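Local coordinates for protein DNA methyltransferase (Nicotiana tabacum, PDB 4ONQ) that probably transfers a methyl group from S-adenosyl-L-methionine to the C5 position of cytosine in DNA, this chain being its catalytic domain, with sinefungin bound here, at residues V265-V270 / H285-Q290. The protein carries 5 engineered substitutions. Sequence-based numbering, arbitrary orientation.
Sequences VNRDIV and HFNDVQ. With SFG (sinefungin), chain C.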
loop_
_atom_site.group_PDB
_atom_site.type_symbol
_atom_site.label_atom_id
_atom_site.label_comp_id
_atom_site.label_asym_id
_atom_site.label_seq_id
_atom_site.Cartn_x
_atom_site.Cartn_y
_atom_site.Cartn_z
ATOM N N VAL A 265 14.353 -9.085 7.302
ATOM C CA VAL A 265 14.145 -7.757 7.851
ATOM C C VAL A 265 12.639 -7.417 7.929
ATOM O O VAL A 265 12.136 -6.943 8.971
ATOM C CB VAL A 265 14.983 -6.745 7.019
ATOM C CG1 VAL A 265 14.165 -5.563 6.568
ATOM C CG2 VAL A 265 16.248 -6.338 7.780
ATOM N N ASN A 266 11.911 -7.714 6.851
ATOM C CA ASN A 266 10.457 -7.538 6.829
ATOM C C ASN A 266 9.732 -8.431 7.844
ATOM O O ASN A 266 8.869 -7.961 8.601
ATOM C CB ASN A 266 9.902 -7.773 5.422
ATOM C CG ASN A 266 10.331 -6.699 4.433
ATOM O OD1 ASN A 266 10.804 -5.628 4.816
ATOM N ND2 ASN A 266 10.156 -6.982 3.146
ATOM N N ARG A 267 10.092 -9.713 7.854
ATOM C CA ARG A 267 9.536 -10.675 8.805
ATOM C C ARG A 267 9.703 -10.213 10.248
ATOM O O ARG A 267 8.757 -10.238 11.036
ATOM C CB ARG A 267 10.170 -12.060 8.626
ATOM C CG ARG A 267 9.723 -12.796 7.369
ATOM C CD ARG A 267 10.083 -14.278 7.425
ATOM N NE ARG A 267 11.505 -14.502 7.681
ATOM C CZ ARG A 267 12.427 -14.636 6.732
ATOM N NH1 ARG A 267 13.694 -14.838 7.063
ATOM N NH2 ARG A 267 12.084 -14.568 5.453
ATOM N N ASP A 268 10.913 -9.782 10.586
ATOM C CA ASP A 268 11.201 -9.270 11.919
ATOM C C ASP A 268 10.395 -8.011 12.254
ATOM O O ASP A 268 9.957 -7.828 13.398
ATOM C CB ASP A 268 12.697 -8.998 12.070
ATOM C CG ASP A 268 13.517 -10.266 12.050
ATOM O OD1 ASP A 268 12.960 -11.328 12.406
ATOM O OD2 ASP A 268 14.711 -10.204 11.681
ATOM N N ILE A 269 10.213 -7.143 11.261
ATOM C CA ILE A 269 9.403 -5.946 11.460
ATOM C C ILE A 269 7.979 -6.340 11.856
ATOM O O ILE A 269 7.390 -5.796 12.814
ATOM C CB ILE A 269 9.382 -5.061 10.187
ATOM C CG1 ILE A 269 10.666 -4.240 10.091
ATOM C CG2 ILE A 269 8.191 -4.129 10.193
ATOM C CD1 ILE A 269 10.937 -3.702 8.703
ATOM N N VAL A 270 7.442 -7.312 11.125
ATOM C CA VAL A 270 6.066 -7.740 11.337
ATOM C C VAL A 270 5.911 -8.475 12.669
ATOM O O VAL A 270 4.922 -8.289 13.369
ATOM C CB VAL A 270 5.545 -8.589 10.159
ATOM C CG1 VAL A 270 4.170 -9.168 10.470
ATOM C CG2 VAL A 270 5.500 -7.753 8.888
ATOM N N HIS A 285 5.210 -17.555 9.967
ATOM C CA HIS A 285 6.021 -17.096 8.841
ATOM C C HIS A 285 6.581 -18.217 7.967
ATOM O O HIS A 285 7.053 -19.240 8.462
ATOM C CB HIS A 285 7.161 -16.186 9.312
ATOM C CG HIS A 285 6.809 -14.729 9.321
ATOM N ND1 HIS A 285 6.334 -14.072 8.205
ATOM C CD2 HIS A 285 6.871 -13.802 10.306
ATOM C CE1 HIS A 285 6.114 -12.804 8.504
ATOM N NE2 HIS A 285 6.434 -12.613 9.771
ATOM N N PHE A 286 6.508 -18.006 6.657
ATOM C CA PHE A 286 7.199 -18.848 5.693
ATOM C C PHE A 286 8.073 -17.944 4.853
ATOM O O PHE A 286 7.729 -16.785 4.615
ATOM C CB PHE A 286 6.209 -19.577 4.792
ATOM C CG PHE A 286 5.480 -20.691 5.471
ATOM C CD1 PHE A 286 6.050 -21.947 5.570
ATOM C CD2 PHE A 286 4.218 -20.487 6.000
ATOM C CE1 PHE A 286 5.381 -22.981 6.194
ATOM C CE2 PHE A 286 3.540 -21.516 6.620
ATOM C CZ PHE A 286 4.123 -22.765 6.720
ATOM N N ASN A 287 9.199 -18.474 4.395
ATOM C CA ASN A 287 10.160 -17.668 3.656
ATOM C C ASN A 287 9.874 -17.614 2.162
ATOM O O ASN A 287 10.032 -16.569 1.533
ATOM C CB ASN A 287 11.580 -18.155 3.924
ATOM C CG ASN A 287 11.970 -18.014 5.382
ATOM O OD1 ASN A 287 11.152 -17.627 6.221
ATOM N ND2 ASN A 287 13.222 -18.334 5.695
ATOM N N ASP A 288 9.437 -18.732 1.594
ATOM C CA ASP A 288 9.220 -18.786 0.154
ATOM C C ASP A 288 7.798 -19.184 -0.208
ATOM O O ASP A 288 7.228 -20.110 0.362
ATOM C CB ASP A 288 10.219 -19.737 -0.511
ATOM C CG ASP A 288 10.375 -19.474 -2.001
ATOM O OD1 ASP A 288 9.490 -18.820 -2.590
ATOM O OD2 ASP A 288 11.387 -19.921 -2.583
ATOM N N VAL A 289 7.241 -18.475 -1.182
ATOM C CA VAL A 289 5.905 -18.756 -1.687
ATOM C C VAL A 289 5.885 -20.111 -2.402
ATOM O O VAL A 289 4.824 -20.707 -2.599
ATOM C CB VAL A 289 5.443 -17.627 -2.638
ATOM C CG1 VAL A 289 6.114 -17.754 -3.991
ATOM C CG2 VAL A 289 3.940 -17.605 -2.768
ATOM N N GLN A 290 7.067 -20.623 -2.693
ATOM C CA GLN A 290 7.203 -21.865 -3.415
ATOM C C GLN A 290 7.222 -23.046 -2.491
ATOM O O GLN A 290 7.185 -24.175 -2.919
ATOM C CB GLN A 290 8.476 -21.861 -4.219
ATOM C CG GLN A 290 8.456 -22.796 -5.389
ATOM C CD GLN A 290 7.692 -22.245 -6.578
ATOM O OE1 GLN A 290 6.967 -22.977 -7.258
ATOM N NE2 GLN A 290 7.860 -20.954 -6.845
HETATM N N SFG C . 2.673 -6.035 0.715
HETATM C CA SFG C . 3.957 -5.516 1.222
HETATM C C SFG C . 3.621 -4.381 2.186
HETATM O O SFG C . 2.434 -3.998 2.243
HETATM O OXT SFG C . 4.559 -3.970 2.902
HETATM C CB SFG C . 4.810 -5.076 0.020
HETATM C CG SFG C . 5.121 -6.388 -0.697
HETATM C CD SFG C . 5.932 -6.419 -2.009
HETATM N NE SFG C . 5.272 -5.714 -3.111
HETATM C "C5'" SFG C . 6.065 -7.939 -2.214
HETATM C "C4'" SFG C . 6.917 -8.236 -0.951
HETATM O "O4'" SFG C . 7.436 -9.313 -1.860
HETATM C "C3'" SFG C . 8.353 -7.946 -0.537
HETATM O "O3'" SFG C . 8.612 -8.417 0.775
HETATM C "C2'" SFG C . 9.154 -8.649 -1.560
HETATM O "O2'" SFG C . 10.526 -8.681 -1.150
HETATM C "C1'" SFG C . 8.484 -9.985 -1.146
HETATM N N9 SFG C . 9.025 -11.095 -1.967
HETATM C C8 SFG C . 9.848 -11.084 -3.002
HETATM N N7 SFG C . 10.003 -12.337 -3.425
HETATM C C5 SFG C . 9.251 -13.134 -2.665
HETATM C C6 SFG C . 9.054 -14.457 -2.672
HETATM N N6 SFG C . 9.710 -15.155 -3.596
HETATM N N1 SFG C . 8.241 -15.067 -1.800
HETATM C C2 SFG C . 7.581 -14.285 -0.853
HETATM N N3 SFG C . 7.805 -12.905 -0.866
HETATM C C4 SFG C . 8.615 -12.356 -1.788
#
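The aliphatic part of R267 crosses one face of the H285 ring obliquely, and the evidence for a CH-pi contact is direct: its CG sits 3.8 Å from the ring centroid of H285, 14° off the ring normal. CG of R267 is anti to the carbonyl carbon and beside its own backbone N, which lays CB, CG and CD across that face, while V270 CB meets the ring edge near its plane, 4.1 Å from H285 NE2. A bend at chi3 of R267 (-55°) then turns the guanidinium steeply against the imidazole and stacks it on the N287 amide, the two planes 13° apart. N287 OD1 lies 3.3 Å from R267 NH2, but above the guanidinium face, and the poor angle excludes a hydrogen bond. Second-shell hydrogen bonds set both groups: R267 NH2 donates to the carbonyl of E261, and H285 ND1 is hydrogen-bonded to that of S259. An alanine in place of R267 would remove the CG over H285 and the guanidinium stacked on N287, and would probably loosen the helix against the strand end. Farther out, N266 ND2 makes a weak hydrogen bond to SFG O3' (3.2 Å), and an Asx turn, Q290 N to D288 OD1, shapes the loop beside the adenine. The arrangement joins helix 264-276 to edge strand 282-286 in a beta-alpha-beta unit of the Rossmann-like methyltransferase fold, flanking its cofactor pocket.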